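Uncharacterized protein (Bacteroides ovatus, PDB 4ID2) is of unknown function, a member of the DUF4738 family with a beta-barrel-like fold. Local coordinates at residues Thr116-Cys128 and Leu134-Gly146. Sequence-based numbering, arbitrary orientation.
Sequences TTPQGIVYAASVC and LYMPLSITITADG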
ATOM      1  N   THR A 116      -9.120  19.599   2.939  1.00 47.04           N
ATOM      2  CA  THR A 116     -10.556  19.783   3.128  1.00 48.29           C
ATOM      3  C   THR A 116     -11.270  19.069   1.994  1.00 54.29           C
ATOM      4  O   THR A 116     -10.818  19.139   0.853  1.00 54.92           O
ATOM      5  CB  THR A 116     -10.938  21.260   3.167  1.00 56.45           C
ATOM      6  OG1 THR A 116     -10.415  21.929   2.022  1.00 58.93           O
ATOM      7  CG2 THR A 116     -10.497  21.944   4.442  1.00 52.26           C
ATOM      8  N   THR A 117     -12.370  18.381   2.306  1.00 52.68           N
ATOM      9  CA  THR A 117     -13.185  17.649   1.332  1.00 54.69           C
ATOM     10  C   THR A 117     -14.646  18.036   1.553  1.00 61.19           C
ATOM     11  O   THR A 117     -14.945  18.640   2.584  1.00 61.00           O
ATOM     12  CB  THR A 117     -12.958  16.122   1.491  1.00 62.43           C
ATOM     13  OG1 THR A 117     -13.589  15.665   2.691  1.00 62.72           O
ATOM     14  CG2 THR A 117     -11.482  15.740   1.490  1.00 58.43           C
ATOM     15  N   PRO A 118     -15.590  17.657   0.665  1.00 60.01           N
ATOM     16  CA  PRO A 118     -17.009  17.983   0.924  1.00 61.77           C
ATOM     17  C   PRO A 118     -17.526  17.383   2.241  1.00 66.00           C
ATOM     18  O   PRO A 118     -18.416  17.962   2.863  1.00 65.88           O
ATOM     19  CB  PRO A 118     -17.739  17.390  -0.288  1.00 65.45           C
ATOM     20  CG  PRO A 118     -16.699  17.265  -1.344  1.00 69.56           C
ATOM     21  CD  PRO A 118     -15.435  16.928  -0.608  1.00 62.40           C
ATOM     22  N   GLN A 119     -16.949  16.238   2.675  1.00 62.40           N
ATOM     23  CA  GLN A 119     -17.312  15.593   3.938  1.00 62.09           C
ATOM     24  C   GLN A 119     -16.896  16.479   5.109  1.00 63.83           C
ATOM     25  O   GLN A 119     -17.734  16.845   5.934  1.00 65.12           O
ATOM     26  CB  GLN A 119     -16.665  14.193   4.074  1.00 62.61           C
ATOM     27  CG  GLN A 119     -17.466  13.074   3.399  1.00 86.95           C
ATOM     28  CD  GLN A 119     -17.514  13.179   1.891  1.00114.49           C
ATOM     29  OE1 GLN A 119     -16.586  13.682   1.244  1.00110.27           O
ATOM     30  NE2 GLN A 119     -18.583  12.670   1.287  1.00111.73           N
ATOM     31  N   GLY A 120     -15.624  16.848   5.139  1.00 56.00           N
ATOM     32  CA  GLY A 120     -15.095  17.701   6.192  1.00 53.46           C
ATOM     33  C   GLY A 120     -13.607  17.968   6.093  1.00 53.64           C
ATOM     34  O   GLY A 120     -12.993  17.780   5.039  1.00 53.71           O
ATOM     35  N   ILE A 121     -13.028  18.400   7.211  1.00 46.40           N
ATOM     36  CA  ILE A 121     -11.611  18.705   7.354  1.00 43.88           C
ATOM     37  C   ILE A 121     -10.910  17.388   7.631  1.00 46.83           C
ATOM     38  O   ILE A 121     -11.212  16.761   8.639  1.00 45.84           O
ATOM     39  CB  ILE A 121     -11.414  19.735   8.503  1.00 46.42           C
ATOM     40  CG1 ILE A 121     -12.205  21.033   8.217  1.00 47.88           C
ATOM     41  CG2 ILE A 121      -9.924  20.041   8.722  1.00 45.59           C
ATOM     42  CD1 ILE A 121     -12.482  21.850   9.403  1.00 54.63           C
ATOM     43  N   VAL A 122      -9.974  16.973   6.766  1.00 42.84           N
ATOM     44  CA  VAL A 122      -9.282  15.694   6.905  1.00 41.25           C
ATOM     45  C   VAL A 122      -7.892  15.888   7.497  1.00 43.32           C
ATOM     46  O   VAL A 122      -7.128  16.732   7.029  1.00 43.37           O
ATOM     47  CB  VAL A 122      -9.203  14.958   5.549  1.00 45.25           C
ATOM     48  CG1 VAL A 122      -8.477  13.617   5.691  1.00 44.24           C
ATOM     49  CG2 VAL A 122     -10.599  14.752   4.972  1.00 46.68           C
ATOM     50  N   TYR A 123      -7.562  15.060   8.501  1.00 38.77           N
ATOM     51  CA  TYR A 123      -6.255  15.023   9.150  1.00 37.25           C
ATOM     52  C   TYR A 123      -5.601  13.700   8.865  1.00 43.04           C
ATOM     53  O   TYR A 123      -6.271  12.676   8.928  1.00 43.57           O
ATOM     54  CB  TYR A 123      -6.371  15.191  10.669  1.00 37.10           C
ATOM     55  CG  TYR A 123      -6.696  16.597  11.114  1.00 38.47           C
ATOM     56  CD1 TYR A 123      -7.990  17.093  11.030  1.00 41.34           C
ATOM     57  CD2 TYR A 123      -5.713  17.427  11.641  1.00 38.14           C
ATOM     58  CE1 TYR A 123      -8.286  18.404  11.399  1.00 42.77           C
ATOM     59  CE2 TYR A 123      -6.000  18.736  12.019  1.00 39.25           C
ATOM     60  CZ  TYR A 123      -7.295  19.211  11.923  1.00 47.83           C
ATOM     61  OH  TYR A 123      -7.586  20.495  12.303  1.00 51.86           O
ATOM     62  N   ALA A 124      -4.305  13.702   8.566  1.00 40.10           N
ATOM     63  CA  ALA A 124      -3.564  12.464   8.388  1.00 40.52           C
ATOM     64  C   ALA A 124      -3.092  12.071   9.761  1.00 45.88           C
ATOM     65  O   ALA A 124      -2.637  12.939  10.505  1.00 45.26           O
ATOM     66  CB  ALA A 124      -2.390  12.667   7.435  1.00 41.04           C
ATOM     67  N   ALA A 125      -3.291  10.815  10.146  1.00 43.71           N
ATOM     68  CA  ALA A 125      -2.894  10.321  11.463  1.00 43.22           C
ATOM     69  C   ALA A 125      -2.009   9.101  11.305  1.00 48.20           C
ATOM     70  O   ALA A 125      -2.146   8.367  10.324  1.00 48.36           O
ATOM     71  CB  ALA A 125      -4.123   9.981  12.285  1.00 44.32           C
ATOM     72  N   SER A 126      -1.085   8.890  12.241  1.00 44.38           N
ATOM     73  CA  SER A 126      -0.222   7.724  12.162  1.00 45.12           C
ATOM     74  C   SER A 126       0.183   7.192  13.530  1.00 50.11           C
ATOM     75  O   SER A 126       0.401   7.959  14.467  1.00 49.14           O
ATOM     76  CB  SER A 126       1.040   8.043  11.361  1.00 48.30           C
ATOM     77  OG  SER A 126       1.735   9.158  11.895  1.00 56.27           O
ATOM     78  N   VAL A 127       0.308   5.855  13.609  1.00 48.83           N
ATOM     79  CA  VAL A 127       0.829   5.116  14.756  1.00 50.65           C
ATOM     80  C   VAL A 127       2.080   4.412  14.215  1.00 58.22           C
ATOM     81  O   VAL A 127       2.051   3.925  13.084  1.00 57.69           O
ATOM     82  CB  VAL A 127      -0.186   4.152  15.438  1.00 55.23           C
ATOM     83  CG1 VAL A 127      -1.414   4.905  15.935  1.00 54.06           C
ATOM     84  CG2 VAL A 127      -0.607   3.006  14.519  1.00 56.03           C
ATOM     85  N   CYS A 128       3.186   4.424  14.964  1.00 57.57           N
ATOM     86  CA  CYS A 128       4.448   3.850  14.500  1.00 59.36           C
ATOM     87  C   CYS A 128       4.955   2.778  15.458  1.00 66.42           C
ATOM     88  O   CYS A 128       4.555   2.736  16.620  1.00 66.07           O
ATOM     89  CB  CYS A 128       5.483   4.953  14.314  1.00 59.23           C
ATOM     90  SG  CYS A 128       6.236   5.529  15.856  1.00 64.12           S
ATOM     91  N   LEU A 134       8.693   2.050  10.332  1.00 62.45           N
ATOM     92  CA  LEU A 134       7.386   1.543   9.918  1.00 60.72           C
ATOM     93  C   LEU A 134       6.269   2.244  10.663  1.00 62.13           C
ATOM     94  O   LEU A 134       6.370   2.460  11.874  1.00 62.22           O
ATOM     95  CB  LEU A 134       7.289   0.028  10.147  1.00 62.66           C
ATOM     96  CG  LEU A 134       7.952  -0.879   9.107  1.00 69.04           C
ATOM     97  CD1 LEU A 134       9.315  -0.368   8.674  1.00 70.20           C
ATOM     98  CD2 LEU A 134       8.098  -2.272   9.647  1.00 73.56           C
ATOM     99  N   TYR A 135       5.194   2.594   9.943  1.00 56.21           N
ATOM    100  CA  TYR A 135       4.029   3.229  10.551  1.00 54.17           C
ATOM    101  C   TYR A 135       2.782   2.964   9.728  1.00 52.92           C
ATOM    102  O   TYR A 135       2.862   2.689   8.528  1.00 52.06           O
ATOM    103  CB  TYR A 135       4.249   4.733  10.761  1.00 55.10           C
ATOM    104  CG  TYR A 135       4.344   5.529   9.484  1.00 57.46           C
ATOM    105  CD1 TYR A 135       3.231   6.170   8.954  1.00 58.51           C
ATOM    106  CD2 TYR A 135       5.558   5.678   8.827  1.00 59.63           C
ATOM    107  CE1 TYR A 135       3.320   6.935   7.795  1.00 59.69           C
ATOM    108  CE2 TYR A 135       5.655   6.419   7.650  1.00 60.71           C
ATOM    109  CZ  TYR A 135       4.536   7.057   7.140  1.00 68.12           C
ATOM    110  OH  TYR A 135       4.619   7.789   5.973  1.00 70.06           O
HETATM  111  N   MSE A 136       1.624   3.045  10.388  1.00 46.53           N
HETATM  112  CA  MSE A 136       0.343   2.743   9.779  1.00 44.57           C
HETATM  113  C   MSE A 136      -0.417   4.027   9.494  1.00 50.48           C
HETATM  114  O   MSE A 136      -0.718   4.759  10.423  1.00 49.34           O
HETATM  115  CB  MSE A 136      -0.463   1.840  10.704  1.00 46.11           C
HETATM  116  CG  MSE A 136      -1.821   1.472  10.162  1.00 51.18           C
HETATM  117 SE   MSE A 136      -2.685   0.360  11.463  0.75 57.61          SE
HETATM  118  CE  MSE A 136      -2.079  -1.416  10.648  1.00 57.64           C
ATOM    119  N   PRO A 137      -0.779   4.293   8.225  1.00 49.74           N
ATOM    120  CA  PRO A 137      -1.538   5.513   7.920  1.00 48.74           C
ATOM    121  C   PRO A 137      -3.011   5.381   8.308  1.00 53.48           C
ATOM    122  O   PRO A 137      -3.632   4.345   8.060  1.00 55.10           O
ATOM    123  CB  PRO A 137      -1.361   5.660   6.403  1.00 50.68           C
ATOM    124  CG  PRO A 137      -1.157   4.279   5.916  1.00 56.47           C
ATOM    125  CD  PRO A 137      -0.488   3.512   7.004  1.00 52.48           C
ATOM    126  N   LEU A 138      -3.549   6.411   8.971  1.00 48.76           N
ATOM    127  CA  LEU A 138      -4.949   6.490   9.411  1.00 48.46           C
ATOM    128  C   LEU A 138      -5.464   7.895   9.095  1.00 51.50           C
ATOM    129  O   LEU A 138      -4.660   8.753   8.720  1.00 49.63           O
ATOM    130  CB  LEU A 138      -5.052   6.199  10.926  1.00 48.41           C
ATOM    131  CG  LEU A 138      -4.426   4.885  11.420  1.00 53.67           C
ATOM    132  CD1 LEU A 138      -3.866   5.024  12.832  1.00 53.75           C
ATOM    133  CD2 LEU A 138      -5.412   3.746  11.341  1.00 55.86           C
ATOM    134  N   SER A 139      -6.768   8.160   9.258  1.00 49.40           N
ATOM    135  CA  SER A 139      -7.281   9.514   9.004  1.00 48.80           C
ATOM    136  C   SER A 139      -8.429   9.897   9.944  1.00 52.12           C
ATOM    137  O   SER A 139      -9.148   9.025  10.426  1.00 52.65           O
ATOM    138  CB  SER A 139      -7.731   9.662   7.558  1.00 52.42           C
ATOM    139  OG  SER A 139      -8.697   8.683   7.234  1.00 60.76           O
ATOM    140  N   ILE A 140      -8.534  11.211  10.255  1.00 47.27           N
ATOM    141  CA  ILE A 140      -9.576  11.802  11.108  1.00 46.22           C
ATOM    142  C   ILE A 140     -10.297  12.826  10.258  1.00 48.70           C
ATOM    143  O   ILE A 140      -9.633  13.719   9.726  1.00 48.78           O
ATOM    144  CB  ILE A 140      -8.986  12.475  12.383  1.00 48.38           C
ATOM    145  CG1 ILE A 140      -8.065  11.539  13.193  1.00 48.68           C
ATOM    146  CG2 ILE A 140     -10.085  13.066  13.278  1.00 49.68           C
ATOM    147  CD1 ILE A 140      -6.989  12.298  13.898  1.00 51.79           C
ATOM    148  N   THR A 141     -11.620  12.723  10.119  1.00 44.10           N
ATOM    149  CA  THR A 141     -12.401  13.697   9.350  1.00 44.07           C
ATOM    150  C   THR A 141     -13.291  14.446  10.329  1.00 47.38           C
ATOM    151  O   THR A 141     -14.012  13.805  11.088  1.00 47.89           O
ATOM    152  CB  THR A 141     -13.190  13.008   8.234  1.00 49.87           C
ATOM    153  OG1 THR A 141     -12.272  12.265   7.430  1.00 45.64           O
ATOM    154  CG2 THR A 141     -13.957  14.000   7.356  1.00 48.07           C
ATOM    155  N   ILE A 142     -13.222  15.791  10.340  1.00 42.46           N
ATOM    156  CA  ILE A 142     -14.029  16.619  11.242  1.00 42.56           C
ATOM    157  C   ILE A 142     -14.932  17.508  10.398  1.00 46.98           C
ATOM    158  O   ILE A 142     -14.435  18.218   9.521  1.00 45.20           O
ATOM    159  CB  ILE A 142     -13.141  17.447  12.203  1.00 44.56           C
ATOM    160  CG1 ILE A 142     -12.283  16.525  13.084  1.00 44.08           C
ATOM    161  CG2 ILE A 142     -14.016  18.363  13.086  1.00 46.52           C
ATOM    162  CD1 ILE A 142     -11.041  17.168  13.639  1.00 50.48           C
ATOM    163  N   THR A 143     -16.255  17.488  10.664  1.00 44.93           N
ATOM    164  CA  THR A 143     -17.197  18.320   9.907  1.00 46.32           C
ATOM    165  C   THR A 143     -17.182  19.733  10.467  1.00 50.22           C
ATOM    166  O   THR A 143     -16.606  19.964  11.526  1.00 47.46           O
ATOM    167  CB  THR A 143     -18.615  17.735   9.945  1.00 52.99           C
ATOM    168  OG1 THR A 143     -19.106  17.785  11.285  1.00 50.55           O
ATOM    169  CG2 THR A 143     -18.683  16.309   9.405  1.00 50.86           C
ATOM    170  N   ALA A 144     -17.839  20.672   9.777  1.00 50.24           N
ATOM    171  CA  ALA A 144     -17.907  22.060  10.229  1.00 51.91           C
ATOM    172  C   ALA A 144     -18.633  22.192  11.583  1.00 60.00           C
ATOM    173  O   ALA A 144     -18.272  23.069  12.374  1.00 60.14           O
ATOM    174  CB  ALA A 144     -18.595  22.922   9.182  1.00 54.67           C
ATOM    175  N   ASP A 145     -19.608  21.293  11.874  1.00 58.61           N
ATOM    176  CA  ASP A 145     -20.325  21.301  13.155  1.00 60.44           C
ATOM    177  C   ASP A 145     -19.659  20.353  14.205  1.00 63.02           C
ATOM    178  O   ASP A 145     -20.301  19.998  15.186  1.00 64.52           O
ATOM    179  CB  ASP A 145     -21.825  20.968  12.968  1.00 64.98           C
ATOM    180  CG  ASP A 145     -22.142  19.549  12.543  1.00 79.97           C
ATOM    181  OD1 ASP A 145     -21.356  18.977  11.757  1.00 80.43           O
ATOM    182  OD2 ASP A 145     -23.213  19.036  12.942  1.00 88.66           O
ATOM    183  N   GLY A 146     -18.386  20.000  14.019  1.00 56.42           N
ATOM    184  CA  GLY A 146     -17.640  19.197  14.980  1.00 54.61           C
ATOM    185  C   GLY A 146     -17.869  17.697  15.012  1.00 57.41           C
ATOM    186  O   GLY A 146     -17.325  17.047  15.906  1.00 55.41           O
TER
HETATM  187  O   HOH W   1     -18.737  19.822   6.685  1.00 58.84           O
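The carbonyl oxygen I142 O takes a 2.7 Å hydrogen bond from I121 N, with an N-H...O angle of 161°, and G120 CA, just before strand 121-128, lies 3.4 Å away in a weaker C-H...O contact. I121–I142 is the first hydrogen-bonded pair of an antiparallel beta hairpin, followed by Y123–I140, A125–L138 and V127–M136. Its strands, 121-128 and 134-142, are the inner two of a four-stranded antiparallel sheet flanked by 107-116 and 148-158. A125 N reaches L138 O over 2.9 Å from 48° above the carbonyl plane.

One face is mainly apolar. I142 CG1, anti to its carbonyl carbon, sends CD1 obliquely against Y123 CE1 at 3.8 Å, while I140 O lies at the edge of the same ring. I140 CD1 packs on A125 CB at 4.0 Å, and the V127 and L138 side chains cross, CG1 touching CD1. L75 and L77 cover the Y123 end; its OH is hydrogen-bonded to S47.

On the other face V122 CG2 lies alongside T141 OG1 at 3.9 Å.

Beyond the strands, T143 CG2 rests on Q119 O at 3.6 Å, and T143 OG1 donates to D145 OD1 at 2.6 Å within a type I turn, also bonding K147 N. With an alanine here, the D145 carboxylate and K147 N would probably lose their shared hydroxyl partner, and a gap would probably open beside Q119 O.

L134 and Y135 pair with a strand of the second subunit, continuing the sheet. The chemistry implies a two-faced hairpin: a mainly hydrocarbon face packed on strand 67-79, consistent with a barrel-like core, and a mixed one whose S139 and T141 hydroxyls are held by Q151 NE2.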